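Local coordinates for Serine/threonine-protein kinase Tel1 (Chaetomium thermophilum, PDB 6SKY), which probably phosphorylates proteins on serine or threonine next to glutamine, using ATP, to switch on checkpoint signalling after DNA damage, at residues D1926-Y1931 / E2814-R2819; N2741-T2746 / D2806-T2811. One frame throughout, in Å; residues are numbered along the deposited sequence.

Contact 1: D1926-Y1931 / E2814-R2819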
# COMPACT_ATOMS: atom_id res chain seq x y z
N ASP A 1926 7.35 -15.05 21.99
CA ASP A 1926 7.76 -15.30 20.63
C ASP A 1926 6.96 -14.35 19.76
O ASP A 1926 5.78 -14.12 20.04
CB ASP A 1926 7.52 -16.74 20.19
CG ASP A 1926 8.47 -17.18 19.09
OD1 ASP A 1926 9.70 -17.05 19.29
OD2 ASP A 1926 8.01 -17.64 18.03
N PRO A 1927 7.56 -13.78 18.72
CA PRO A 1927 6.79 -12.89 17.85
C PRO A 1927 5.70 -13.60 17.05
O PRO A 1927 4.64 -13.01 16.83
CB PRO A 1927 7.86 -12.30 16.92
CG PRO A 1927 9.15 -12.59 17.55
CD PRO A 1927 8.98 -13.83 18.34
N ASP A 1928 5.91 -14.85 16.63
CA ASP A 1928 5.07 -15.46 15.61
C ASP A 1928 4.14 -16.55 16.12
O ASP A 1928 3.26 -16.97 15.37
CB ASP A 1928 5.92 -16.05 14.49
CG ASP A 1928 6.90 -15.07 13.92
OD1 ASP A 1928 6.58 -13.86 13.88
OD2 ASP A 1928 8.00 -15.49 13.51
N ALA A 1929 4.30 -17.02 17.35
CA ALA A 1929 3.56 -18.21 17.78
C ALA A 1929 2.06 -17.94 17.86
O ALA A 1929 1.26 -18.80 17.49
CB ALA A 1929 4.09 -18.69 19.12
N TYR A 1930 1.68 -16.75 18.32
CA TYR A 1930 0.27 -16.40 18.48
C TYR A 1930 -0.53 -16.63 17.22
O TYR A 1930 -1.71 -16.99 17.29
CB TYR A 1930 0.17 -14.94 18.90
CG TYR A 1930 -1.24 -14.42 19.02
CD1 TYR A 1930 -2.00 -14.69 20.14
CD2 TYR A 1930 -1.80 -13.65 18.02
CE1 TYR A 1930 -3.28 -14.22 20.26
CE2 TYR A 1930 -3.07 -13.17 18.13
CZ TYR A 1930 -3.81 -13.46 19.25
OH TYR A 1930 -5.09 -12.99 19.37
N TYR A 1931 0.08 -16.44 16.06
CA TYR A 1931 -0.64 -16.52 14.80
C TYR A 1931 -0.93 -17.94 14.36
O TYR A 1931 -1.63 -18.13 13.37
CB TYR A 1931 0.14 -15.80 13.71
CG TYR A 1931 0.42 -14.37 14.04
CD1 TYR A 1931 -0.43 -13.37 13.64
CD2 TYR A 1931 1.53 -14.02 14.78
CE1 TYR A 1931 -0.18 -12.07 13.95
CE2 TYR A 1931 1.79 -12.72 15.09
CZ TYR A 1931 0.93 -11.75 14.68
OH TYR A 1931 1.19 -10.44 14.99
N GLU A 2814 1.17 -23.52 10.54
CA GLU A 2814 0.76 -22.17 10.88
C GLU A 2814 1.65 -21.61 11.98
O GLU A 2814 2.23 -22.35 12.78
CB GLU A 2814 -0.68 -22.17 11.35
CG GLU A 2814 -1.47 -23.31 10.79
CD GLU A 2814 -1.88 -23.06 9.37
OE1 GLU A 2814 -1.90 -21.88 8.97
OE2 GLU A 2814 -2.20 -24.04 8.66
N GLY A 2815 1.75 -20.30 12.03
CA GLY A 2815 2.51 -19.70 13.10
C GLY A 2815 3.92 -19.36 12.69
O GLY A 2815 4.11 -18.53 11.81
N VAL A 2816 4.91 -20.01 13.29
CA VAL A 2816 6.29 -19.61 13.07
C VAL A 2816 6.74 -19.97 11.66
O VAL A 2816 7.41 -19.18 10.99
CB VAL A 2816 7.20 -20.25 14.13
CG1 VAL A 2816 8.64 -19.89 13.90
CG2 VAL A 2816 6.78 -19.81 15.49
N PHE A 2817 6.37 -21.15 11.17
CA PHE A 2817 6.88 -21.59 9.88
C PHE A 2817 6.34 -20.74 8.75
O PHE A 2817 7.10 -20.28 7.89
CB PHE A 2817 6.53 -23.06 9.64
CG PHE A 2817 6.99 -23.57 8.32
CD1 PHE A 2817 8.32 -23.82 8.08
CD2 PHE A 2817 6.09 -23.80 7.30
CE1 PHE A 2817 8.73 -24.28 6.87
CE2 PHE A 2817 6.51 -24.26 6.10
CZ PHE A 2817 7.83 -24.50 5.88
N ARG A 2818 5.03 -20.51 8.72
CA ARG A 2818 4.44 -19.76 7.62
C ARG A 2818 4.84 -18.30 7.66
O ARG A 2818 5.12 -17.70 6.61
CB ARG A 2818 2.93 -19.92 7.68
CG ARG A 2818 2.25 -19.66 6.39
CD ARG A 2818 0.78 -19.93 6.50
NE ARG A 2818 0.50 -21.35 6.62
CZ ARG A 2818 0.14 -22.13 5.61
NH1 ARG A 2818 -0.10 -23.41 5.82
NH2 ARG A 2818 0.01 -21.62 4.40
N ARG A 2819 4.91 -17.70 8.85
CA ARG A 2819 5.34 -16.32 8.95
C ARG A 2819 6.80 -16.16 8.55
O ARG A 2819 7.16 -15.17 7.92
CB ARG A 2819 5.12 -15.80 10.36
CG ARG A 2819 3.69 -15.74 10.79
CD ARG A 2819 3.20 -14.34 10.89
NE ARG A 2819 3.92 -13.58 11.90
CZ ARG A 2819 3.82 -12.27 12.04
NH1 ARG A 2819 4.51 -11.65 12.98
NH2 ARG A 2819 3.03 -11.58 11.24
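A loop of the FAT alpha-solenoid, 1926-1931, docks here on the N-terminal end of helix 2816-2828 in the kinase domain, an interdomain contact of a PIKK held by an arginine that uses two partners at once. R2819 buries the most surface, followed by D1928 and Y1931. The arginine starts with CG anti to its carbonyl carbon and then bends at chi2 and chi3, which turns the guanidinium back over the FAT loop. There it lies flat on one face of the Y1931 ring in a cation-pi stack. CZ of R2819 stands 4.0 Å from the ring centroid of Y1931, and the two planes are tilted by only 18°. The overlap is offset toward the ring rim, with R2819 NH1 3.6 Å from Y1931 CE2. The edge of the same guanidinium faces D1928, whose OD1 takes a hydrogen bond of 3.2 Å from R2819 NH1 through its anti lone pair, bent to 149° at the hydrogen; a weaker one comes from NE. The carboxylate is turned steeply against the guanidinium, so one oxygen receives both N-H groups. R2642 NH1 forms a second salt bridge to this OD1, and two positive groups so near would probably keep D1928 ionised. At the helix start, N-cap G2815 lies against the loop backbone, its CA 3.6 Å from D1928 O. Its backbone angles, with positive phi of 97°, would jam a CB against E2814 O, the carbonyl oxygen of the residue before, and so suit a residue without a side chain. V2816 fills in beside it and also touches T2743 of helix 2732-2755. V2816 CG2, beside the backbone N, packs 4.0 Å from D1928 CB and comes to 3.6 Å from D1926 OD2.

Contact 2: N2741-T2746 / D2806-T2811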
# COMPACT_ATOMS: atom_id res chain seq x y z
N ASN A 2741 14.30 -22.58 16.90
CA ASN A 2741 15.44 -22.58 15.99
C ASN A 2741 15.23 -23.54 14.84
O ASN A 2741 15.53 -23.22 13.68
CB ASN A 2741 16.72 -22.96 16.72
CG ASN A 2741 17.27 -21.83 17.53
OD1 ASN A 2741 16.82 -20.70 17.43
ND2 ASN A 2741 18.28 -22.13 18.32
N TYR A 2742 14.75 -24.75 15.14
CA TYR A 2742 14.45 -25.72 14.09
C TYR A 2742 13.46 -25.16 13.08
O TYR A 2742 13.69 -25.23 11.87
CB TYR A 2742 13.92 -26.99 14.73
CG TYR A 2742 13.33 -28.00 13.79
CD1 TYR A 2742 11.98 -28.04 13.57
CD2 TYR A 2742 14.12 -28.91 13.14
CE1 TYR A 2742 11.44 -28.94 12.73
CE2 TYR A 2742 13.58 -29.81 12.30
CZ TYR A 2742 12.24 -29.82 12.10
OH TYR A 2742 11.68 -30.73 11.25
N THR A 2743 12.34 -24.62 13.56
CA THR A 2743 11.32 -24.13 12.64
C THR A 2743 11.83 -22.98 11.79
O THR A 2743 11.56 -22.92 10.58
CB THR A 2743 10.08 -23.70 13.42
OG1 THR A 2743 9.74 -24.71 14.37
CG2 THR A 2743 8.93 -23.53 12.50
N ARG A 2744 12.59 -22.06 12.38
CA ARG A 2744 13.08 -20.92 11.62
C ARG A 2744 14.11 -21.31 10.58
O ARG A 2744 14.06 -20.81 9.45
CB ARG A 2744 13.68 -19.89 12.57
CG ARG A 2744 12.69 -19.04 13.26
CD ARG A 2744 13.39 -18.19 14.26
NE ARG A 2744 12.49 -17.30 14.95
CZ ARG A 2744 12.87 -16.50 15.93
NH1 ARG A 2744 12.00 -15.70 16.51
NH2 ARG A 2744 14.12 -16.50 16.33
N THR A 2745 15.07 -22.16 10.93
CA THR A 2745 16.05 -22.56 9.93
C THR A 2745 15.43 -23.40 8.83
O THR A 2745 15.83 -23.28 7.67
CB THR A 2745 17.20 -23.30 10.59
OG1 THR A 2745 16.69 -24.31 11.45
CG2 THR A 2745 18.00 -22.36 11.41
N THR A 2746 14.42 -24.21 9.16
CA THR A 2746 13.71 -24.95 8.12
C THR A 2746 12.98 -24.02 7.18
O THR A 2746 13.00 -24.21 5.96
CB THR A 2746 12.76 -25.94 8.76
OG1 THR A 2746 13.48 -26.75 9.68
CG2 THR A 2746 12.15 -26.83 7.73
N ASP A 2806 6.06 -32.52 11.91
CA ASP A 2806 5.82 -32.96 13.27
C ASP A 2806 6.75 -32.28 14.26
O ASP A 2806 6.37 -32.04 15.41
CB ASP A 2806 5.98 -34.47 13.37
CG ASP A 2806 5.42 -35.03 14.65
OD1 ASP A 2806 4.22 -34.85 14.91
OD2 ASP A 2806 6.18 -35.67 15.39
N GLY A 2807 7.97 -31.96 13.85
CA GLY A 2807 8.89 -31.28 14.73
C GLY A 2807 8.58 -29.83 14.98
O GLY A 2807 9.21 -29.22 15.84
N MET A 2808 7.62 -29.26 14.25
CA MET A 2808 7.28 -27.86 14.37
C MET A 2808 6.26 -27.57 15.45
O MET A 2808 6.04 -26.40 15.76
CB MET A 2808 6.74 -27.34 13.04
CG MET A 2808 7.79 -27.12 12.01
SD MET A 2808 7.13 -26.82 10.38
CE MET A 2808 8.63 -26.99 9.45
N GLY A 2809 5.63 -28.58 16.02
CA GLY A 2809 4.79 -28.34 17.16
C GLY A 2809 3.32 -28.64 16.97
O GLY A 2809 2.93 -29.38 16.07
N ILE A 2810 2.49 -28.04 17.83
CA ILE A 2810 1.07 -28.34 17.87
C ILE A 2810 0.31 -27.53 16.81
O ILE A 2810 -0.73 -27.98 16.32
CB ILE A 2810 0.55 -28.08 19.29
CG1 ILE A 2810 -0.87 -28.59 19.46
CG2 ILE A 2810 0.62 -26.61 19.65
CD1 ILE A 2810 -1.40 -28.34 20.84
N THR A 2811 0.80 -26.35 16.46
CA THR A 2811 0.33 -25.60 15.29
C THR A 2811 1.30 -25.95 14.17
O THR A 2811 2.40 -25.43 14.11
CB THR A 2811 0.31 -24.11 15.57
OG1 THR A 2811 1.66 -23.63 15.65
CG2 THR A 2811 -0.37 -23.83 16.88
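Residues 2741-2746, in the middle of helix 2732-2755, face a type I beta turn, D2806 to G2809, that continues from the end of helix 2802-2806; the backbones come closest at T2743 and M2808, with CA atoms 5.8 Å apart. This is buried packing inside the PI3/PI4-type kinase domain, joining a long helix to the loop before helix 2816-2828, away from the nucleotide site. M2808 buries the most surface: CG is anti to its carbonyl carbon, and the chain runs extended beyond it (chi2 169°) alongside the helix. M2808 CG rests 3.8 Å from T2743 CG2, and one helical turn further its CE ends 3.9 Å from T2746 CG2. Y2742, with CG anti to the backbone N, brings the CE1 corner of its ring to 3.7 Å from G2807 C and 4.1 Å from M2808 CG. T2746 OG1 sits over the centre of one Y2742 ring face, held by its 2.7 Å bond to Y2742 O, which T2746 N also grips. Y2742 OH is bonded to I2804 O and T2743 OG1 to R2739 O, satisfying both buried hydroxyls. F2817 of helix 2816-2828 packs on M2808 and T2743, while V2775 of strand 2775-2777 meets Y2742 and T2746.

How the contacts relate
From the N terminus the chain first passes 1926-1931 in the FAT region, then runs through the rest of the solenoid and into the kinase domain before 2814-2819 closes contact 1, a loop of 882 intervening residues. Contact 2 falls wholly within that span: 2741-2746 and 2806-2811 join across 59 residues, and its second segment ends shortly before contact 1 is completed. The first ties FAT to kinase, the second ties parts of the kinase domain together. Their centres are about 10 Å apart, and helix 2816-2828, whose first turn belongs to contact 1, also packs on both segments of contact 2.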